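Local atomic coordinates of Rho guanyl nucleotide exchange factor (Rom2), putative (Aspergillus fumigatus Af293, PDB entry 5O51), a protein that probably acts as a guanine-nucleotide exchange factor for Rho-type GTPases, the chain here being its beta-propeller CNH domain. Residues F115-C128 with F171-F185. Residues are numbered along the deposited sequence; the frame is centred on the assembly and turned at random.
Sequences FFKAGIGLGRHLVC and FKEYYIPAESSSIHF
Phe-185 lies against the backbone of Gly-119 where strand 180-185 runs almost parallel to strand 115-120, their axes 12° apart and 7.5 Å at closest approach. Strand 125-128, hydrogen-bonded to 115-120 as a hairpin, runs antiparallel to 180-185, their axes 9.6 Å apart at closest approach. In the Phe-185 ring, CE2 comes 3.1 Å from Gly-119 N, while Cys-128 SG approaches CZ obliquely at 3.4 Å, a sulfur-aromatic contact. In Lys-117, chi1 of -176° turns CG to Phe-185 CE2 (3.7 Å), the two side chains passing in opposite directions. Lys-117 CB presses tightly on Ile-183 CG2 at 3.3 Å. This is blade-to-blade packing in a beta-propeller: 115-120 and 169-176 are the first and last strands of one four-stranded blade, and 180-186 opens the next, its Ile-183 and Phe-185 also touching strand 189-194. Phe-115 packs at the start of strand 180-185; Ser-181 O lies over one face of its ring and Ser-180 O at the edge, 3.4 Å from CE1. Within the blade of 115-120 and 169-176, the poorly ordered Arg-124 is modelled with NH2 over a face of Phe-171, planes 83° apart, as a cation-pi contact; its NE is salt-bridged to Glu-143.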
ATOM      1  N   PHE A 115      -9.778  -1.467  -4.509  1.00 52.92           N
ATOM      2  CA  PHE A 115      -8.483  -0.810  -4.211  1.00 48.46           C
ATOM      3  C   PHE A 115      -7.963  -0.041  -5.417  1.00 53.29           C
ATOM      4  O   PHE A 115      -8.586  -0.064  -6.499  1.00 52.27           O
ATOM      5  CB  PHE A 115      -7.401  -1.737  -3.584  1.00 56.45           C
ATOM      6  CG  PHE A 115      -6.969  -2.917  -4.428  1.00 59.64           C
ATOM      7  CD1 PHE A 115      -7.663  -4.123  -4.365  1.00 63.41           C
ATOM      8  CD2 PHE A 115      -5.808  -2.875  -5.176  1.00 58.40           C
ATOM      9  CE1 PHE A 115      -7.250  -5.230  -5.094  1.00 62.01           C
ATOM     10  CE2 PHE A 115      -5.379  -3.979  -5.906  1.00 57.30           C
ATOM     11  CZ  PHE A 115      -6.098  -5.159  -5.868  1.00 63.82           C
ATOM     12  N   PHE A 116      -6.909   0.748  -5.191  1.00 42.72           N
ATOM     13  CA  PHE A 116      -6.235   1.455  -6.251  1.00 43.94           C
ATOM     14  C   PHE A 116      -4.721   1.561  -6.078  1.00 46.49           C
ATOM     15  O   PHE A 116      -4.199   1.355  -4.998  1.00 41.63           O
ATOM     16  CB  PHE A 116      -6.870   2.807  -6.437  1.00 43.95           C
ATOM     17  CG  PHE A 116      -6.426   3.880  -5.453  1.00 41.71           C
ATOM     18  CD1 PHE A 116      -5.324   4.685  -5.724  1.00 39.98           C
ATOM     19  CD2 PHE A 116      -7.179   4.149  -4.303  1.00 42.46           C
ATOM     20  CE1 PHE A 116      -4.956   5.713  -4.863  1.00 40.09           C
ATOM     21  CE2 PHE A 116      -6.818   5.181  -3.445  1.00 40.10           C
ATOM     22  CZ  PHE A 116      -5.702   5.981  -3.743  1.00 38.65           C
ATOM     23  N   LYS A 117      -4.038   1.957  -7.147  1.00 49.70           N
ATOM     24  CA  LYS A 117      -2.610   2.217  -7.126  1.00 44.85           C
ATOM     25  C   LYS A 117      -2.206   3.327  -8.129  1.00 52.71           C
ATOM     26  O   LYS A 117      -2.574   3.307  -9.306  1.00 54.23           O
ATOM     27  CB  LYS A 117      -1.894   0.924  -7.434  1.00 54.14           C
ATOM     28  CG  LYS A 117      -0.391   1.016  -7.353  1.00 59.32           C
ATOM     29  CD  LYS A 117       0.062   0.920  -5.926  1.00 67.78           C
ATOM     30  CE  LYS A 117       1.526   1.315  -5.771  1.00 73.66           C
ATOM     31  NZ  LYS A 117       2.402   0.614  -6.745  1.00 82.11           N
ATOM     32  N   ALA A 118      -1.463   4.302  -7.636  1.00 50.09           N
ATOM     33  CA  ALA A 118      -0.951   5.404  -8.454  1.00 61.79           C
ATOM     34  C   ALA A 118       0.533   5.263  -8.537  1.00 72.20           C
ATOM     35  O   ALA A 118       1.211   5.331  -7.496  1.00 73.81           O
ATOM     36  CB  ALA A 118      -1.259   6.742  -7.811  1.00 58.98           C
ATOM     37  N   GLY A 119       1.042   5.096  -9.756  1.00 81.35           N
ATOM     38  CA  GLY A 119       2.481   5.088  -9.985  1.00 88.13           C
ATOM     39  C   GLY A 119       2.879   5.621 -11.332  1.00 96.59           C
ATOM     40  O   GLY A 119       2.041   5.804 -12.224  1.00107.93           O
ATOM     41  N   ILE A 120       4.182   5.839 -11.482  1.00106.01           N
ATOM     42  CA  ILE A 120       4.755   6.146 -12.790  1.00101.65           C
ATOM     43  C   ILE A 120       4.745   4.846 -13.610  1.00 90.42           C
ATOM     44  O   ILE A 120       5.174   3.789 -13.147  1.00 89.36           O
ATOM     45  CB  ILE A 120       6.178   6.775 -12.734  1.00105.04           C
ATOM     46  CG1 ILE A 120       6.303   7.874 -11.645  1.00 94.31           C
ATOM     47  CG2 ILE A 120       6.542   7.341 -14.110  1.00111.66           C
ATOM     48  CD1 ILE A 120       7.062   7.446 -10.404  1.00 94.48           C
ATOM     49  N   GLY A 121       4.227   4.932 -14.818  1.00 77.81           N
ATOM     50  CA  GLY A 121       4.036   3.768 -15.655  1.00 74.83           C
ATOM     51  C   GLY A 121       3.690   4.421 -16.955  1.00 89.00           C
ATOM     52  O   GLY A 121       2.714   5.178 -17.044  1.00 96.36           O
ATOM     53  N   LEU A 122       4.522   4.169 -17.950  1.00 97.65           N
ATOM     54  CA  LEU A 122       4.615   5.051 -19.098  1.00 93.86           C
ATOM     55  C   LEU A 122       3.771   4.519 -20.265  1.00 94.82           C
ATOM     56  O   LEU A 122       3.442   3.315 -20.281  1.00 79.57           O
ATOM     57  CB  LEU A 122       6.081   5.202 -19.482  1.00 92.91           C
ATOM     58  CG  LEU A 122       7.030   5.840 -18.448  1.00 85.99           C
ATOM     59  CD1 LEU A 122       6.516   7.210 -18.050  1.00 83.25           C
ATOM     60  CD2 LEU A 122       7.329   4.969 -17.226  1.00 90.59           C
ATOM     61  N   GLY A 123       3.372   5.387 -21.208  1.00100.57           N
ATOM     62  CA  GLY A 123       3.574   6.856 -21.171  1.00103.72           C
ATOM     63  C   GLY A 123       2.643   7.594 -20.213  1.00109.24           C
ATOM     64  O   GLY A 123       1.773   6.991 -19.574  1.00 97.94           O
ATOM     65  N   ARG A 124       2.831   8.908 -20.108  1.00122.82           N
ATOM     66  CA  ARG A 124       2.265   9.709 -18.995  1.00134.15           C
ATOM     67  C   ARG A 124       2.573   9.044 -17.638  1.00126.28           C
ATOM     68  O   ARG A 124       3.508   8.237 -17.538  1.00137.13           O
ATOM     69  CB  ARG A 124       0.756   9.981 -19.177  1.00136.36           C
ATOM     70  CG  ARG A 124       0.440  11.002 -20.266  1.00134.75           C
ATOM     71  CD  ARG A 124       0.468  10.359 -21.638  1.00137.83           C
ATOM     72  NE  ARG A 124      -0.458   9.220 -21.674  1.00141.45           N
ATOM     73  CZ  ARG A 124      -0.238   8.031 -22.239  1.00137.39           C
ATOM     74  NH1 ARG A 124       0.909   7.736 -22.852  1.00137.89           N
ATOM     75  NH2 ARG A 124      -1.196   7.106 -22.185  1.00133.81           N
ATOM     76  N   HIS A 125       1.854   9.415 -16.581  1.00115.35           N
ATOM     77  CA  HIS A 125       1.841   8.577 -15.391  1.00103.02           C
ATOM     78  C   HIS A 125       0.462   8.512 -14.758  1.00 81.23           C
ATOM     79  O   HIS A 125      -0.344   9.355 -15.018  1.00 69.97           O
ATOM     80  CB  HIS A 125       2.975   8.930 -14.436  1.00 93.45           C
ATOM     81  CG  HIS A 125       2.925  10.306 -13.851  1.00 95.08           C
ATOM     82  ND1 HIS A 125       1.922  10.719 -13.003  1.00 87.21           N
ATOM     83  CD2 HIS A 125       3.832  11.316 -13.885  1.00 89.05           C
ATOM     84  CE1 HIS A 125       2.202  11.932 -12.562  1.00 95.73           C
ATOM     85  NE2 HIS A 125       3.357  12.316 -13.080  1.00 89.00           N
ATOM     86  N   LEU A 126       0.221   7.483 -13.938  1.00 81.73           N
ATOM     87  CA  LEU A 126      -1.076   6.784 -13.934  1.00 74.17           C
ATOM     88  C   LEU A 126      -1.719   6.487 -12.587  1.00 67.06           C
ATOM     89  O   LEU A 126      -1.067   6.570 -11.562  1.00 58.96           O
ATOM     90  CB  LEU A 126      -0.902   5.468 -14.689  1.00 74.67           C
ATOM     91  CG  LEU A 126      -0.494   5.579 -16.155  1.00 75.67           C
ATOM     92  CD1 LEU A 126      -0.224   4.174 -16.656  1.00 85.94           C
ATOM     93  CD2 LEU A 126      -1.556   6.253 -17.014  1.00 74.95           C
ATOM     94  N   VAL A 127      -3.018   6.173 -12.634  1.00 59.53           N
ATOM     95  CA  VAL A 127      -3.827   5.724 -11.495  1.00 58.90           C
ATOM     96  C   VAL A 127      -4.653   4.475 -11.939  1.00 51.99           C
ATOM     97  O   VAL A 127      -5.358   4.577 -12.899  1.00 52.70           O
ATOM     98  CB  VAL A 127      -4.819   6.840 -11.060  1.00 54.62           C
ATOM     99  CG1 VAL A 127      -5.661   6.416  -9.875  1.00 55.94           C
ATOM    100  CG2 VAL A 127      -4.101   8.126 -10.707  1.00 59.96           C
ATOM    101  N   CYS A 128      -4.559   3.329 -11.249  1.00 53.60           N
ATOM    102  CA  CYS A 128      -5.418   2.147 -11.542  1.00 53.67           C
ATOM    103  C   CYS A 128      -6.385   1.923 -10.437  1.00 56.30           C
ATOM    104  O   CYS A 128      -5.996   1.984  -9.278  1.00 56.21           O
ATOM    105  CB  CYS A 128      -4.665   0.829 -11.674  1.00 54.88           C
ATOM    106  SG  CYS A 128      -3.097   1.004 -12.481  1.00 78.35           S
ATOM    107  N   PHE A 171      -8.430   5.740 -19.929  1.00105.84           N
ATOM    108  CA  PHE A 171      -7.345   5.426 -20.854  1.00102.66           C
ATOM    109  C   PHE A 171      -7.382   3.970 -21.368  1.00100.16           C
ATOM    110  O   PHE A 171      -7.527   3.759 -22.568  1.00108.17           O
ATOM    111  CB  PHE A 171      -6.016   5.799 -20.192  1.00 98.93           C
ATOM    112  CG  PHE A 171      -4.823   5.211 -20.864  1.00102.98           C
ATOM    113  CD1 PHE A 171      -4.586   5.443 -22.216  1.00106.57           C
ATOM    114  CD2 PHE A 171      -3.931   4.417 -20.154  1.00101.46           C
ATOM    115  CE1 PHE A 171      -3.480   4.895 -22.847  1.00 99.65           C
ATOM    116  CE2 PHE A 171      -2.825   3.864 -20.778  1.00 98.24           C
ATOM    117  CZ  PHE A 171      -2.600   4.102 -22.123  1.00 99.40           C
ATOM    118  N   LYS A 172      -7.238   2.983 -20.487  1.00 87.56           N
ATOM    119  CA  LYS A 172      -7.292   1.568 -20.880  1.00 86.63           C
ATOM    120  C   LYS A 172      -7.957   0.771 -19.780  1.00 77.28           C
ATOM    121  O   LYS A 172      -7.901   1.162 -18.616  1.00 73.24           O
ATOM    122  CB  LYS A 172      -5.879   0.998 -21.102  1.00 99.56           C
ATOM    123  CG  LYS A 172      -5.001   1.738 -22.118  1.00106.66           C
ATOM    124  CD  LYS A 172      -5.307   1.397 -23.575  1.00104.70           C
ATOM    125  CE  LYS A 172      -4.430   0.255 -24.083  1.00103.67           C
ATOM    126  NZ  LYS A 172      -4.793  -0.206 -25.451  1.00 98.83           N
ATOM    127  N   GLU A 173      -8.556  -0.350 -20.146  1.00 67.32           N
ATOM    128  CA  GLU A 173      -9.274  -1.232 -19.211  1.00 72.28           C
ATOM    129  C   GLU A 173      -8.781  -2.654 -19.423  1.00 70.13           C
ATOM    130  O   GLU A 173      -8.197  -2.929 -20.461  1.00 94.14           O
ATOM    131  CB  GLU A 173     -10.773  -1.132 -19.466  1.00 74.36           C
ATOM    132  CG  GLU A 173     -11.615  -1.904 -18.462  1.00 79.01           C
ATOM    133  CD  GLU A 173     -13.100  -1.643 -18.601  1.00 79.60           C
ATOM    134  OE1 GLU A 173     -13.507  -0.490 -18.862  1.00 81.55           O
ATOM    135  OE2 GLU A 173     -13.864  -2.614 -18.440  1.00 81.40           O
ATOM    136  N   TYR A 174      -8.951  -3.540 -18.446  1.00 69.22           N
ATOM    137  CA  TYR A 174      -8.519  -4.952 -18.554  1.00 75.15           C
ATOM    138  C   TYR A 174      -9.446  -5.838 -17.753  1.00 73.75           C
ATOM    139  O   TYR A 174     -10.166  -5.367 -16.863  1.00 83.50           O
ATOM    140  CB  TYR A 174      -7.048  -5.204 -18.085  1.00 70.68           C
ATOM    141  CG  TYR A 174      -6.022  -4.281 -18.698  1.00 73.23           C
ATOM    142  CD1 TYR A 174      -5.938  -2.956 -18.278  1.00 78.17           C
ATOM    143  CD2 TYR A 174      -5.147  -4.710 -19.701  1.00 74.89           C
ATOM    144  CE1 TYR A 174      -5.039  -2.073 -18.832  1.00 81.45           C
ATOM    145  CE2 TYR A 174      -4.233  -3.831 -20.273  1.00 76.30           C
ATOM    146  CZ  TYR A 174      -4.184  -2.508 -19.827  1.00 84.79           C
ATOM    147  OH  TYR A 174      -3.318  -1.559 -20.324  1.00 81.70           O
ATOM    148  N   TYR A 175      -9.416  -7.124 -18.077  1.00 66.52           N
ATOM    149  CA  TYR A 175     -10.188  -8.144 -17.370  1.00 68.81           C
ATOM    150  C   TYR A 175      -9.258  -9.286 -16.935  1.00 70.93           C
ATOM    151  O   TYR A 175      -8.295  -9.591 -17.627  1.00 76.34           O
ATOM    152  CB  TYR A 175     -11.316  -8.681 -18.257  1.00 72.56           C
ATOM    153  CG  TYR A 175     -12.002  -9.872 -17.617  1.00 81.84           C
ATOM    154  CD1 TYR A 175     -13.015  -9.683 -16.678  1.00 77.46           C
ATOM    155  CD2 TYR A 175     -11.583 -11.195 -17.892  1.00 83.36           C
ATOM    156  CE1 TYR A 175     -13.626 -10.765 -16.049  1.00 76.71           C
ATOM    157  CE2 TYR A 175     -12.183 -12.290 -17.260  1.00 76.89           C
ATOM    158  CZ  TYR A 175     -13.215 -12.064 -16.349  1.00 80.18           C
ATOM    159  OH  TYR A 175     -13.852 -13.119 -15.716  1.00 82.97           O
ATOM    160  N   ILE A 176      -9.538  -9.898 -15.782  1.00 69.69           N
ATOM    161  CA  ILE A 176      -8.671 -10.936 -15.187  1.00 69.50           C
ATOM    162  C   ILE A 176      -9.598 -11.952 -14.520  1.00 75.94           C
ATOM    163  O   ILE A 176     -10.365 -11.573 -13.608  1.00 82.90           O
ATOM    164  CB  ILE A 176      -7.727 -10.387 -14.055  1.00 74.42           C
ATOM    165  CG1 ILE A 176      -6.740  -9.298 -14.553  1.00 74.98           C
ATOM    166  CG2 ILE A 176      -6.969 -11.525 -13.334  1.00 66.90           C
ATOM    167  CD1 ILE A 176      -5.496  -9.816 -15.230  1.00 72.58           C
ATOM    168  N   PRO A 177      -9.518 -13.240 -14.912  1.00 76.91           N
ATOM    169  CA  PRO A 177     -10.404 -14.246 -14.297  1.00 79.08           C
ATOM    170  C   PRO A 177      -9.850 -14.825 -12.993  1.00 77.40           C
ATOM    171  O   PRO A 177      -9.627 -16.038 -12.916  1.00 76.06           O
ATOM    172  CB  PRO A 177     -10.505 -15.323 -15.398  1.00 75.69           C
ATOM    173  CG  PRO A 177      -9.171 -15.271 -16.064  1.00 72.73           C
ATOM    174  CD  PRO A 177      -8.788 -13.807 -16.072  1.00 80.85           C
ATOM    175  N   ALA A 178      -9.640 -13.958 -11.995  1.00 82.13           N
ATOM    176  CA  ALA A 178      -9.281 -14.350 -10.610  1.00 79.68           C
ATOM    177  C   ALA A 178      -9.404 -13.202  -9.565  1.00 76.03           C
ATOM    178  O   ALA A 178      -9.338 -12.016  -9.894  1.00 66.70           O
ATOM    179  CB  ALA A 178      -7.877 -14.921 -10.579  1.00 77.39           C
ATOM    180  N   GLU A 179      -9.558 -13.587  -8.302  1.00 80.52           N
ATOM    181  CA  GLU A 179      -9.492 -12.643  -7.175  1.00 85.61           C
ATOM    182  C   GLU A 179      -8.073 -12.016  -7.051  1.00 79.08           C
ATOM    183  O   GLU A 179      -7.080 -12.761  -6.990  1.00 62.37           O
ATOM    184  CB  GLU A 179      -9.863 -13.362  -5.867  1.00 86.52           C
ATOM    185  CG  GLU A 179     -10.100 -12.432  -4.666  1.00 91.89           C
ATOM    186  CD  GLU A 179     -10.477 -13.167  -3.384  1.00 87.33           C
ATOM    187  OE1 GLU A 179      -9.927 -14.260  -3.117  1.00 87.75           O
ATOM    188  OE2 GLU A 179     -11.327 -12.640  -2.631  1.00 94.18           O
ATOM    189  N   SER A 180      -8.002 -10.671  -7.010  1.00 74.26           N
ATOM    190  CA  SER A 180      -6.718  -9.924  -6.937  1.00 68.45           C
ATOM    191  C   SER A 180      -6.435  -9.313  -5.565  1.00 65.85           C
ATOM    192  O   SER A 180      -7.276  -8.597  -5.044  1.00 61.76           O
ATOM    193  CB  SER A 180      -6.687  -8.810  -7.958  1.00 68.50           C
ATOM    194  OG  SER A 180      -6.665  -9.338  -9.252  1.00 71.16           O
ATOM    195  N   SER A 181      -5.248  -9.623  -5.017  1.00 66.56           N
ATOM    196  CA  SER A 181      -4.686  -9.036  -3.771  1.00 68.36           C
ATOM    197  C   SER A 181      -4.013  -7.670  -3.981  1.00 69.44           C
ATOM    198  O   SER A 181      -4.165  -6.800  -3.154  1.00 70.69           O
ATOM    199  CB  SER A 181      -3.610  -9.942  -3.161  1.00 65.69           C
ATOM    200  OG  SER A 181      -4.076 -11.241  -2.852  1.00 62.67           O
ATOM    201  N   SER A 182      -3.270  -7.479  -5.070  1.00 63.79           N
ATOM    202  CA  SER A 182      -2.424  -6.296  -5.204  1.00 52.17           C
ATOM    203  C   SER A 182      -2.068  -5.913  -6.645  1.00 52.51           C
ATOM    204  O   SER A 182      -2.228  -6.687  -7.560  1.00 51.74           O
ATOM    205  CB  SER A 182      -1.139  -6.573  -4.461  1.00 48.15           C
ATOM    206  OG  SER A 182      -0.425  -7.651  -5.032  1.00 47.49           O
ATOM    207  N   ILE A 183      -1.506  -4.734  -6.817  1.00 49.31           N
ATOM    208  CA  ILE A 183      -1.041  -4.303  -8.130  1.00 55.26           C
ATOM    209  C   ILE A 183       0.245  -3.453  -8.120  1.00 46.54           C
ATOM    210  O   ILE A 183       0.428  -2.592  -7.304  1.00 51.72           O
ATOM    211  CB  ILE A 183      -2.211  -3.608  -8.894  1.00 59.17           C
ATOM    212  CG1 ILE A 183      -1.991  -3.661 -10.391  1.00 66.66           C
ATOM    213  CG2 ILE A 183      -2.418  -2.168  -8.420  1.00 63.93           C
ATOM    214  CD1 ILE A 183      -3.255  -3.379 -11.170  1.00 73.42           C
ATOM    215  N   HIS A 184       1.130  -3.695  -9.068  1.00 49.36           N
ATOM    216  CA  HIS A 184       2.468  -3.086  -9.114  1.00 54.32           C
ATOM    217  C   HIS A 184       2.793  -2.626 -10.530  1.00 53.89           C
ATOM    218  O   HIS A 184       2.436  -3.288 -11.513  1.00 59.78           O
ATOM    219  CB  HIS A 184       3.538  -4.100  -8.615  1.00 56.66           C
ATOM    220  CG  HIS A 184       3.230  -4.642  -7.252  1.00 50.04           C
ATOM    221  ND1 HIS A 184       3.657  -4.024  -6.099  1.00 53.27           N
ATOM    222  CD2 HIS A 184       2.427  -5.658  -6.861  1.00 56.50           C
ATOM    223  CE1 HIS A 184       3.161  -4.659  -5.059  1.00 54.58           C
ATOM    224  NE2 HIS A 184       2.404  -5.651  -5.494  1.00 57.44           N
ATOM    225  N   PHE A 185       3.406  -1.459 -10.630  1.00 58.04           N
ATOM    226  CA  PHE A 185       3.902  -0.944 -11.910  1.00 61.90           C
ATOM    227  C   PHE A 185       5.292  -1.476 -12.122  1.00 61.69           C
ATOM    228  O   PHE A 185       6.153  -1.219 -11.279  1.00 57.08           O
ATOM    229  CB  PHE A 185       3.942   0.565 -11.860  1.00 63.64           C
ATOM    230  CG  PHE A 185       2.578   1.184 -11.894  1.00 70.46           C
ATOM    231  CD1 PHE A 185       1.882   1.301 -13.109  1.00 66.34           C
ATOM    232  CD2 PHE A 185       1.969   1.611 -10.718  1.00 66.65           C
ATOM    233  CE1 PHE A 185       0.623   1.889 -13.139  1.00 72.32           C
ATOM    234  CE2 PHE A 185       0.716   2.183 -10.739  1.00 62.82           C
ATOM    235  CZ  PHE A 185       0.040   2.329 -11.944  1.00 71.72           C
TER